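Local structure of metalloprotease stcE (Escherichia coli, 4DNY) at residues M80-S85 with T107-Y112; T24-N29 with A53-H58; S43-H48 with Y69-P74. The protein probably cleaves O-linked glycoproteins such as mucins as a secreted zinc metalloprotease, in adhesion and immune evasion during enterohemorrhagic E. coli infection. All blocks are in the same frame, centred on the assembly; numbering follows the deposited sequence.

In the fold
Contacts 1 and 2 belong to one five-stranded mixed sheet. Their centres lie about 9 Å apart, because strand 54-60 of contact 2 is the direct neighbour of strand 80-86 of contact 1. Contact 3, centred about 13 Å from each, fastens helix 43-49 to the loop that leaves strand 67-69. Along the chain, contacts 2 and 3 interleave, since helix 43-49 lies on the connection between the two parallel strands of contact 2; contact 1 opens after both have closed. I57 touches F83 and I45, and F83 touches L70, so the three contacts share one apolar interior between the main sheet, helix 43-49 and the loop after strand 67-69.

Contact 1 (M80-S85 with T107-Y112)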
loop_
_atom_site.group_PDB
_atom_site.type_symbol
_atom_site.label_atom_id
_atom_site.label_comp_id
_atom_site.label_asym_id
_atom_site.label_seq_id
_atom_site.Cartn_x
_atom_site.Cartn_y
_atom_site.Cartn_z
ATOM N N MET A 80 -5.931 -5.063 2.793
ATOM C CA MET A 80 -6.017 -3.807 2.031
ATOM C C MET A 80 -4.851 -2.883 2.327
ATOM O O MET A 80 -4.312 -2.883 3.428
ATOM C CB MET A 80 -7.363 -3.114 2.271
ATOM C CG MET A 80 -8.500 -3.902 1.731
ATOM S SD MET A 80 -10.099 -3.160 2.136
ATOM C CE MET A 80 -10.059 -1.519 1.321
ATOM N N VAL A 81 -4.511 -2.073 1.337
ATOM C CA VAL A 81 -3.483 -1.032 1.485
ATOM C C VAL A 81 -4.006 0.257 0.881
ATOM O O VAL A 81 -4.457 0.263 -0.274
ATOM C CB VAL A 81 -2.117 -1.410 0.816
ATOM C CG1 VAL A 81 -1.088 -0.295 1.051
ATOM C CG2 VAL A 81 -1.627 -2.733 1.433
ATOM N N ARG A 82 -3.949 1.330 1.644
ATOM C CA ARG A 82 -4.316 2.666 1.176
ATOM C C ARG A 82 -3.085 3.539 1.142
ATOM O O ARG A 82 -2.226 3.451 2.030
ATOM C CB ARG A 82 -5.380 3.298 2.111
ATOM C CG ARG A 82 -5.848 4.653 1.596
ATOM C CD ARG A 82 -6.911 5.244 2.458
ATOM N NE ARG A 82 -8.164 4.454 2.414
ATOM C CZ ARG A 82 -8.759 3.906 3.456
ATOM N NH1 ARG A 82 -8.198 4.021 4.684
ATOM N NH2 ARG A 82 -9.924 3.249 3.354
ATOM N N PHE A 83 -2.950 4.361 0.108
ATOM C CA PHE A 83 -1.871 5.389 0.001
ATOM C C PHE A 83 -2.498 6.750 -0.024
ATOM O O PHE A 83 -3.480 6.953 -0.736
ATOM C CB PHE A 83 -1.070 5.223 -1.282
ATOM C CG PHE A 83 -0.223 4.000 -1.296
ATOM C CD1 PHE A 83 1.090 4.056 -0.921
ATOM C CD2 PHE A 83 -0.746 2.765 -1.709
ATOM C CE1 PHE A 83 1.870 2.904 -0.914
ATOM C CE2 PHE A 83 0.050 1.628 -1.741
ATOM C CZ PHE A 83 1.343 1.708 -1.331
ATOM N N VAL A 84 -1.911 7.680 0.731
ATOM C CA VAL A 84 -2.234 9.090 0.654
ATOM C C VAL A 84 -0.978 9.903 0.524
ATOM O O VAL A 84 -0.138 9.874 1.433
ATOM C CB VAL A 84 -3.058 9.566 1.913
ATOM C CG1 VAL A 84 -3.444 11.048 1.750
ATOM C CG2 VAL A 84 -4.241 8.655 2.152
ATOM N N SER A 85 -0.786 10.548 -0.624
ATOM C CA SER A 85 0.438 11.314 -0.870
ATOM C C SER A 85 0.230 12.808 -0.614
ATOM O O SER A 85 -0.633 13.451 -1.219
ATOM C CB SER A 85 0.898 11.165 -2.298
ATOM O OG SER A 85 1.941 12.112 -2.519
ATOM N N THR A 107 -4.975 9.706 -3.559
ATOM C CA THR A 107 -5.214 8.554 -2.696
ATOM C C THR A 107 -5.345 7.348 -3.619
ATOM O O THR A 107 -5.992 7.431 -4.740
ATOM C CB THR A 107 -6.506 8.727 -1.912
ATOM O OG1 THR A 107 -6.384 9.751 -0.956
ATOM C CG2 THR A 107 -6.929 7.433 -1.187
ATOM N N LEU A 108 -4.763 6.224 -3.230
ATOM C CA LEU A 108 -4.877 4.961 -3.944
ATOM C C LEU A 108 -5.339 3.885 -2.965
ATOM O O LEU A 108 -5.043 3.936 -1.789
ATOM C CB LEU A 108 -3.545 4.526 -4.547
ATOM C CG LEU A 108 -2.898 5.437 -5.547
ATOM C CD1 LEU A 108 -1.504 4.908 -5.861
ATOM C CD2 LEU A 108 -3.765 5.564 -6.784
ATOM N N LEU A 109 -6.065 2.871 -3.445
ATOM C CA LEU A 109 -6.554 1.827 -2.568
ATOM C C LEU A 109 -6.482 0.446 -3.259
ATOM O O LEU A 109 -6.838 0.338 -4.457
ATOM C CB LEU A 109 -7.985 2.092 -2.177
ATOM C CG LEU A 109 -8.636 1.154 -1.151
ATOM C CD1 LEU A 109 -7.912 1.269 0.223
ATOM C CD2 LEU A 109 -10.103 1.461 -0.976
ATOM N N PHE A 110 -5.994 -0.559 -2.542
ATOM C CA PHE A 110 -5.743 -1.903 -3.036
ATOM C C PHE A 110 -6.339 -2.937 -2.096
ATOM O O PHE A 110 -6.378 -2.737 -0.874
ATOM C CB PHE A 110 -4.233 -2.167 -3.166
ATOM C CG PHE A 110 -3.508 -1.259 -4.094
ATOM C CD1 PHE A 110 -3.256 -1.616 -5.420
ATOM C CD2 PHE A 110 -3.037 -0.052 -3.659
ATOM C CE1 PHE A 110 -2.582 -0.767 -6.268
ATOM C CE2 PHE A 110 -2.326 0.805 -4.515
ATOM C CZ PHE A 110 -2.092 0.407 -5.817
ATOM N N LYS A 111 -6.802 -4.057 -2.669
ATOM C CA LYS A 111 -7.259 -5.224 -1.932
ATOM C C LYS A 111 -6.772 -6.507 -2.617
ATOM O O LYS A 111 -6.800 -6.603 -3.812
ATOM C CB LYS A 111 -8.800 -5.230 -1.842
ATOM C CG LYS A 111 -9.362 -6.407 -1.058
ATOM C CD LYS A 111 -10.836 -6.273 -0.757
ATOM C CE LYS A 111 -11.386 -7.532 -0.163
ATOM N NZ LYS A 111 -12.815 -7.422 0.358
ATOM N N TYR A 112 -6.321 -7.480 -1.816
ATOM C CA TYR A 112 -5.760 -8.718 -2.316
ATOM C C TYR A 112 -6.872 -9.788 -2.292
ATOM O O TYR A 112 -7.440 -10.054 -1.241
ATOM C CB TYR A 112 -4.621 -9.143 -1.396
ATOM C CG TYR A 112 -3.642 -10.117 -1.969
ATOM C CD1 TYR A 112 -2.638 -9.701 -2.821
ATOM C CD2 TYR A 112 -3.635 -11.436 -1.548
ATOM C CE1 TYR A 112 -1.693 -10.541 -3.306
ATOM C CE2 TYR A 112 -2.641 -12.314 -2.017
ATOM C CZ TYR A 112 -1.664 -11.842 -2.883
ATOM O OH TYR A 112 -0.658 -12.711 -3.332
#
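The terminal methyl of M80 settles against the branched end of L109, with CE 3.7 Å from L109 CD1 and 3.8 Å from L109 CD2. A bend at chi3 (62°) swings CE over to the leucine, while further back M80 CG rests on the aliphatic start of K111, 3.8 Å from its CB. L109 CD1 is itself a bump between two neighbours: beyond M80 CE it meets R82 CB at 3.8 Å. The next hollow, between R82 CG and F83 O, takes T107 CG2, which lies 3.5 Å from F83 O. Beneath this relief run two antiparallel strands of the main sheet of the StcE beta-sandwich domain, bonded in both directions at the pairs V81–F110 and F83–L108. They form no simple hairpin, for the chain between them supplies strands 91-95 and 98-102 of the second sheet. On the face turned to that sheet, F83 and F110 meet rim to rim, CE2 of F83 3.7 Å from CE2 of F110, with ring planes at 84°. The edge of the F110 ring also points at V81 O, 3.7 Å from F110 CD2 and in the ring plane. Y95 adds an edge-to-face partner to F110, and L102 packs on F83 and L108. On the opposite face, the guanidinium of R82 continues past L109 to a salt bridge with E56.

Contact 2 (T24-N29 with A53-H58)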
loop_
_atom_site.group_PDB
_atom_site.type_symbol
_atom_site.label_atom_id
_atom_site.label_comp_id
_atom_site.label_asym_id
_atom_site.label_seq_id
_atom_site.Cartn_x
_atom_site.Cartn_y
_atom_site.Cartn_z
ATOM N N THR A 24 -8.857 -2.936 12.520
ATOM C CA THR A 24 -7.412 -2.938 12.817
ATOM C C THR A 24 -6.674 -2.265 11.669
ATOM O O THR A 24 -6.675 -2.768 10.518
ATOM C CB THR A 24 -6.882 -4.382 13.105
ATOM O OG1 THR A 24 -7.111 -5.247 11.995
ATOM C CG2 THR A 24 -7.593 -4.947 14.370
ATOM N N LYS A 25 -6.125 -1.085 11.922
ATOM C CA LYS A 25 -5.541 -0.277 10.876
ATOM C C LYS A 25 -4.196 0.173 11.309
ATOM O O LYS A 25 -4.038 0.793 12.363
ATOM C CB LYS A 25 -6.405 0.962 10.681
ATOM C CG LYS A 25 -5.918 1.869 9.571
ATOM C CD LYS A 25 -6.666 3.140 9.652
ATOM C CE LYS A 25 -6.470 4.004 8.500
ATOM N NZ LYS A 25 -7.380 5.163 8.525
ATOM N N LYS A 26 -3.170 -0.071 10.507
ATOM C CA LYS A 26 -1.815 0.441 10.720
ATOM C C LYS A 26 -1.556 1.604 9.855
ATOM O O LYS A 26 -1.647 1.522 8.663
ATOM C CB LYS A 26 -0.805 -0.660 10.408
ATOM C CG LYS A 26 0.617 -0.163 10.264
ATOM C CD LYS A 26 1.278 0.281 11.583
ATOM C CE LYS A 26 2.687 0.864 11.323
ATOM N NZ LYS A 26 3.434 1.231 12.566
ATOM N N ILE A 27 -1.148 2.723 10.470
ATOM C CA ILE A 27 -0.739 3.896 9.682
ATOM C C ILE A 27 0.772 3.964 9.630
ATOM O O ILE A 27 1.434 3.841 10.636
ATOM C CB ILE A 27 -1.265 5.216 10.320
ATOM C CG1 ILE A 27 -2.769 5.278 10.204
ATOM C CG2 ILE A 27 -0.647 6.440 9.679
ATOM C CD1 ILE A 27 -3.416 4.414 11.167
ATOM N N ILE A 28 1.331 4.175 8.430
ATOM C CA ILE A 28 2.752 4.366 8.247
ATOM C C ILE A 28 2.909 5.766 7.866
ATOM O O ILE A 28 2.481 6.175 6.825
ATOM C CB ILE A 28 3.296 3.379 7.122
ATOM C CG1 ILE A 28 3.225 1.952 7.628
ATOM C CG2 ILE A 28 4.714 3.835 6.644
ATOM C CD1 ILE A 28 3.598 0.891 6.622
ATOM N N ASN A 29 3.471 6.600 8.738
ATOM C CA ASN A 29 3.547 8.054 8.522
ATOM C C ASN A 29 4.770 8.681 9.149
ATOM O O ASN A 29 4.749 9.882 9.455
ATOM C CB ASN A 29 2.287 8.757 9.038
ATOM C CG ASN A 29 2.147 8.687 10.555
ATOM O OD1 ASN A 29 2.847 7.936 11.201
ATOM N ND2 ASN A 29 1.207 9.454 11.125
ATOM N N ALA A 53 -6.011 -5.417 9.318
ATOM C CA ALA A 53 -6.830 -5.572 8.106
ATOM C C ALA A 53 -6.441 -4.609 7.010
ATOM O O ALA A 53 -6.637 -4.867 5.822
ATOM C CB ALA A 53 -8.294 -5.322 8.451
ATOM N N LEU A 54 -5.905 -3.465 7.397
ATOM C CA LEU A 54 -5.511 -2.397 6.478
ATOM C C LEU A 54 -4.251 -1.711 6.917
ATOM O O LEU A 54 -4.067 -1.402 8.127
ATOM C CB LEU A 54 -6.674 -1.417 6.338
ATOM C CG LEU A 54 -6.491 -0.352 5.175
ATOM C CD1 LEU A 54 -7.810 -0.088 4.482
ATOM C CD2 LEU A 54 -5.902 0.823 5.803
ATOM N N VAL A 55 -3.369 -1.432 5.947
ATOM C CA VAL A 55 -2.196 -0.560 6.163
ATOM C C VAL A 55 -2.447 0.689 5.352
ATOM O O VAL A 55 -2.773 0.592 4.143
ATOM C CB VAL A 55 -0.899 -1.224 5.731
ATOM C CG1 VAL A 55 0.252 -0.196 5.601
ATOM C CG2 VAL A 55 -0.487 -2.374 6.720
ATOM N N GLU A 56 -2.268 1.866 5.953
ATOM C CA GLU A 56 -2.486 3.158 5.277
ATOM C C GLU A 56 -1.152 3.920 5.345
ATOM O O GLU A 56 -0.670 4.218 6.451
ATOM C CB GLU A 56 -3.607 3.958 5.945
ATOM C CG GLU A 56 -3.787 5.323 5.295
ATOM C CD GLU A 56 -5.093 6.027 5.707
ATOM O OE1 GLU A 56 -6.137 5.379 5.864
ATOM O OE2 GLU A 56 -5.062 7.218 5.844
ATOM N N ILE A 57 -0.600 4.205 4.180
ATOM C CA ILE A 57 0.703 4.833 4.055
ATOM C C ILE A 57 0.549 6.263 3.661
ATOM O O ILE A 57 -0.157 6.591 2.697
ATOM C CB ILE A 57 1.511 4.090 2.977
ATOM C CG1 ILE A 57 1.850 2.686 3.456
ATOM C CG2 ILE A 57 2.808 4.892 2.553
ATOM C CD1 ILE A 57 2.300 1.702 2.312
ATOM N N HIS A 58 1.174 7.140 4.446
ATOM C CA HIS A 58 1.148 8.597 4.163
ATOM C C HIS A 58 2.545 9.051 3.807
ATOM O O HIS A 58 3.417 9.123 4.675
ATOM C CB HIS A 58 0.733 9.356 5.404
ATOM C CG HIS A 58 -0.682 9.145 5.805
ATOM N ND1 HIS A 58 -1.172 9.634 7.009
ATOM C CD2 HIS A 58 -1.656 8.358 5.280
ATOM C CE1 HIS A 58 -2.448 9.274 7.095
ATOM N NE2 HIS A 58 -2.770 8.487 6.071
HETATM O O HOH W 1 -7.367 8.090 6.898
HETATM O O HOH W 2 -0.132 11.247 8.975
#
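K26 and I28 knit their strand to residues 54-58 in parallel register: each bonds through its N to the residue before its cross-strand partner and through its O to the one after. The ladder runs K26 N to L54 O, E56 N to K26 O (2.8 Å), I28 N to E56 O and H58 N to I28 O. At its start, T24 receives L54 N on its O, while T24 OG1, between backbone N and carbonyl carbon (chi1 59°), takes A53 N at 2.9 Å and also pairs with N22.

Charged and polar side chains gather around E56. The extended chain of K25 brings NZ to E56 OE1 at 2.9 Å, a salt bridge of weak hydrogen-bond geometry, and R82 holds the same oxygen; two cations there would be expected to stabilise the carboxylate. H58 NE2 binds the anti lone pair of E56 OE2 at 2.6 Å, nearly straight (171°) and in the imidazole plane. A water donates to E56 OE2, and a second joins H58 ND1 (2.7 Å) to N29 ND2, so partners at both nitrogens help set the ring's rotation. I27 CG2 lies over one ring face, offset toward the rim.

The closest apolar side-chain contact is on the other face of the sheet, where I28 CD1 meets V55 CG1 at 3.7 Å and I28 CB meets I57 CG1 at 4.0 Å.

This pair closes a beta-alpha-beta crossover: helices 31-35 and 43-49 pack on the I28, V55 and I57 face, strand 25-28 forms one edge of the sheet, and strand 80-86 flanks strand 54-60.

Contact 3 (S43-H48 with Y69-P74); sequences SSIHSH and YLPQGP
S44 O, gripped by H48 N at 3.0 Å and S47 OG at 2.6 Å, anchors the helical turn that presents I45 and H46 to P71. Both donors reach the oxygen from the same face of its carbonyl plane, the first as an ordinary alpha-helical bond, the second as a serine hydroxyl folded back on its own helix. Helix 43-49 lies on the beta-alpha-beta crossover between strands 25-28 and 54-60, and here it docks on the loop that runs from strand 67-69 toward strand 80-86.

The ring of P71 carries the loop's side of the contact. P71 CD meets I45 CG2 at 3.7 Å, the two side chains crossing at about a right angle, and P71 CG comes within 3.8 Å of H46 N, close to the helix backbone itself. The outer branch of I45 reaches further: CD1 lies 3.9 Å from L70 CD2 and also approaches Y69 O. I57 of the main sheet packs on I45 as well, which makes this isoleucine the joint between helix, loop and sheet.

H46 has CG anti to its backbone N (chi1 -155°), on the side of P71: CG and ND1 both lie near P71 CB, ND1 at 3.7 Å. D75 binds NE2, tethering the far end of the ring to the same loop. Strands 107-113 and 116-119 of the main sheet also hold the loop: W117 NE1 bonds to P71 O, and Y112 OH bonds both Q72 OE1 and G73 N. G73 is strongly extended with positive phi (phi 153°, psi 160°), a backbone in which a CB would collide with Q72 O and crowd H46 CE1, as only glycine avoids. At this point H46 CE1 lies 3.3 Å from Q72 O and 4.4 Å from G73 CA.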
loop_
_atom_site.group_PDB
_atom_site.type_symbol
_atom_site.label_atom_id
_atom_site.label_comp_id
_atom_site.label_asym_id
_atom_site.label_seq_id
_atom_site.Cartn_x
_atom_site.Cartn_y
_atom_site.Cartn_z
ATOM N N SER A 43 8.288 -6.316 2.461
ATOM C CA SER A 43 8.305 -7.060 3.720
ATOM C C SER A 43 7.642 -6.344 4.900
ATOM O O SER A 43 6.964 -6.965 5.689
ATOM C CB SER A 43 9.753 -7.459 4.079
ATOM O OG SER A 43 10.237 -8.327 3.075
ATOM N N SER A 44 7.817 -5.018 5.028
ATOM C CA SER A 44 7.257 -4.324 6.180
ATOM C C SER A 44 5.765 -4.219 6.092
ATOM O O SER A 44 5.093 -4.374 7.077
ATOM C CB SER A 44 7.887 -2.911 6.413
ATOM O OG SER A 44 7.590 -2.032 5.372
ATOM N N ILE A 45 5.242 -3.981 4.887
ATOM C CA ILE A 45 3.780 -3.969 4.684
ATOM C C ILE A 45 3.249 -5.346 5.035
ATOM O O ILE A 45 2.253 -5.483 5.738
ATOM C CB ILE A 45 3.421 -3.612 3.211
ATOM C CG1 ILE A 45 3.778 -2.124 2.879
ATOM C CG2 ILE A 45 1.890 -3.837 2.971
ATOM C CD1 ILE A 45 3.438 -1.734 1.468
ATOM N N HIS A 46 3.950 -6.405 4.561
ATOM C CA HIS A 46 3.536 -7.767 4.824
ATOM C C HIS A 46 3.436 -8.030 6.351
ATOM O O HIS A 46 2.450 -8.573 6.848
ATOM C CB HIS A 46 4.558 -8.726 4.179
ATOM C CG HIS A 46 4.012 -10.071 3.842
ATOM N ND1 HIS A 46 4.549 -10.848 2.822
ATOM C CD2 HIS A 46 2.959 -10.765 4.341
ATOM C CE1 HIS A 46 3.837 -11.966 2.717
ATOM N NE2 HIS A 46 2.890 -11.955 3.643
ATOM N N SER A 47 4.474 -7.616 7.070
ATOM C CA SER A 47 4.546 -7.820 8.546
ATOM C C SER A 47 3.376 -7.088 9.248
ATOM O O SER A 47 2.730 -7.632 10.107
ATOM C CB SER A 47 5.906 -7.363 9.119
ATOM O OG SER A 47 6.058 -5.978 8.865
ATOM N N HIS A 48 3.121 -5.852 8.836
ATOM C CA HIS A 48 2.014 -5.085 9.427
ATOM C C HIS A 48 0.636 -5.622 9.119
ATOM O O HIS A 48 -0.275 -5.565 9.961
ATOM C CB HIS A 48 2.148 -3.582 9.043
ATOM C CG HIS A 48 3.284 -2.912 9.743
ATOM N ND1 HIS A 48 3.441 -2.961 11.118
ATOM C CD2 HIS A 48 4.314 -2.195 9.256
ATOM C CE1 HIS A 48 4.542 -2.301 11.440
ATOM N NE2 HIS A 48 5.075 -1.813 10.330
ATOM N N TYR A 69 6.723 -1.306 -3.116
ATOM C CA TYR A 69 6.313 -2.614 -3.599
ATOM C C TYR A 69 5.266 -3.250 -2.696
ATOM O O TYR A 69 5.497 -3.405 -1.487
ATOM C CB TYR A 69 7.521 -3.548 -3.676
ATOM C CG TYR A 69 8.541 -3.104 -4.718
ATOM C CD1 TYR A 69 8.485 -3.556 -6.010
ATOM C CD2 TYR A 69 9.548 -2.189 -4.370
ATOM C CE1 TYR A 69 9.443 -3.170 -6.942
ATOM C CE2 TYR A 69 10.498 -1.787 -5.303
ATOM C CZ TYR A 69 10.400 -2.276 -6.600
ATOM O OH TYR A 69 11.343 -1.877 -7.554
ATOM N N LEU A 70 4.128 -3.663 -3.263
ATOM C CA LEU A 70 3.186 -4.416 -2.459
ATOM C C LEU A 70 3.640 -5.896 -2.365
ATOM O O LEU A 70 4.128 -6.442 -3.327
ATOM C CB LEU A 70 1.784 -4.281 -3.062
ATOM C CG LEU A 70 1.170 -2.896 -3.128
ATOM C CD1 LEU A 70 -0.352 -3.037 -3.379
ATOM C CD2 LEU A 70 1.340 -2.117 -1.810
ATOM N N PRO A 71 3.523 -6.492 -1.178
ATOM C CA PRO A 71 3.952 -7.891 -1.007
ATOM C C PRO A 71 3.033 -8.900 -1.692
ATOM O O PRO A 71 1.872 -8.582 -2.014
ATOM C CB PRO A 71 3.933 -8.042 0.492
ATOM C CG PRO A 71 2.803 -7.099 0.978
ATOM C CD PRO A 71 2.929 -5.937 0.057
ATOM N N GLN A 72 3.518 -10.143 -1.857
ATOM C CA GLN A 72 2.709 -11.237 -2.316
ATOM C C GLN A 72 2.763 -12.342 -1.274
ATOM O O GLN A 72 3.757 -12.492 -0.585
ATOM C CB GLN A 72 3.231 -11.786 -3.643
ATOM C CG GLN A 72 3.146 -10.837 -4.811
ATOM C CD GLN A 72 1.721 -10.656 -5.336
ATOM O OE1 GLN A 72 0.954 -11.615 -5.396
ATOM N NE2 GLN A 72 1.421 -9.468 -5.811
ATOM N N GLY A 73 1.691 -13.127 -1.186
ATOM C CA GLY A 73 1.678 -14.302 -0.322
ATOM C C GLY A 73 0.302 -14.651 0.130
ATOM O O GLY A 73 -0.615 -13.813 0.158
ATOM N N PRO A 74 0.141 -15.894 0.551
ATOM C CA PRO A 74 -1.144 -16.410 0.924
ATOM C C PRO A 74 -1.845 -15.659 2.066
ATOM O O PRO A 74 -3.069 -15.433 1.999
ATOM C CB PRO A 74 -0.823 -17.859 1.353
ATOM C CG PRO A 74 0.456 -18.187 0.766
ATOM C CD PRO A 74 1.209 -16.925 0.554
#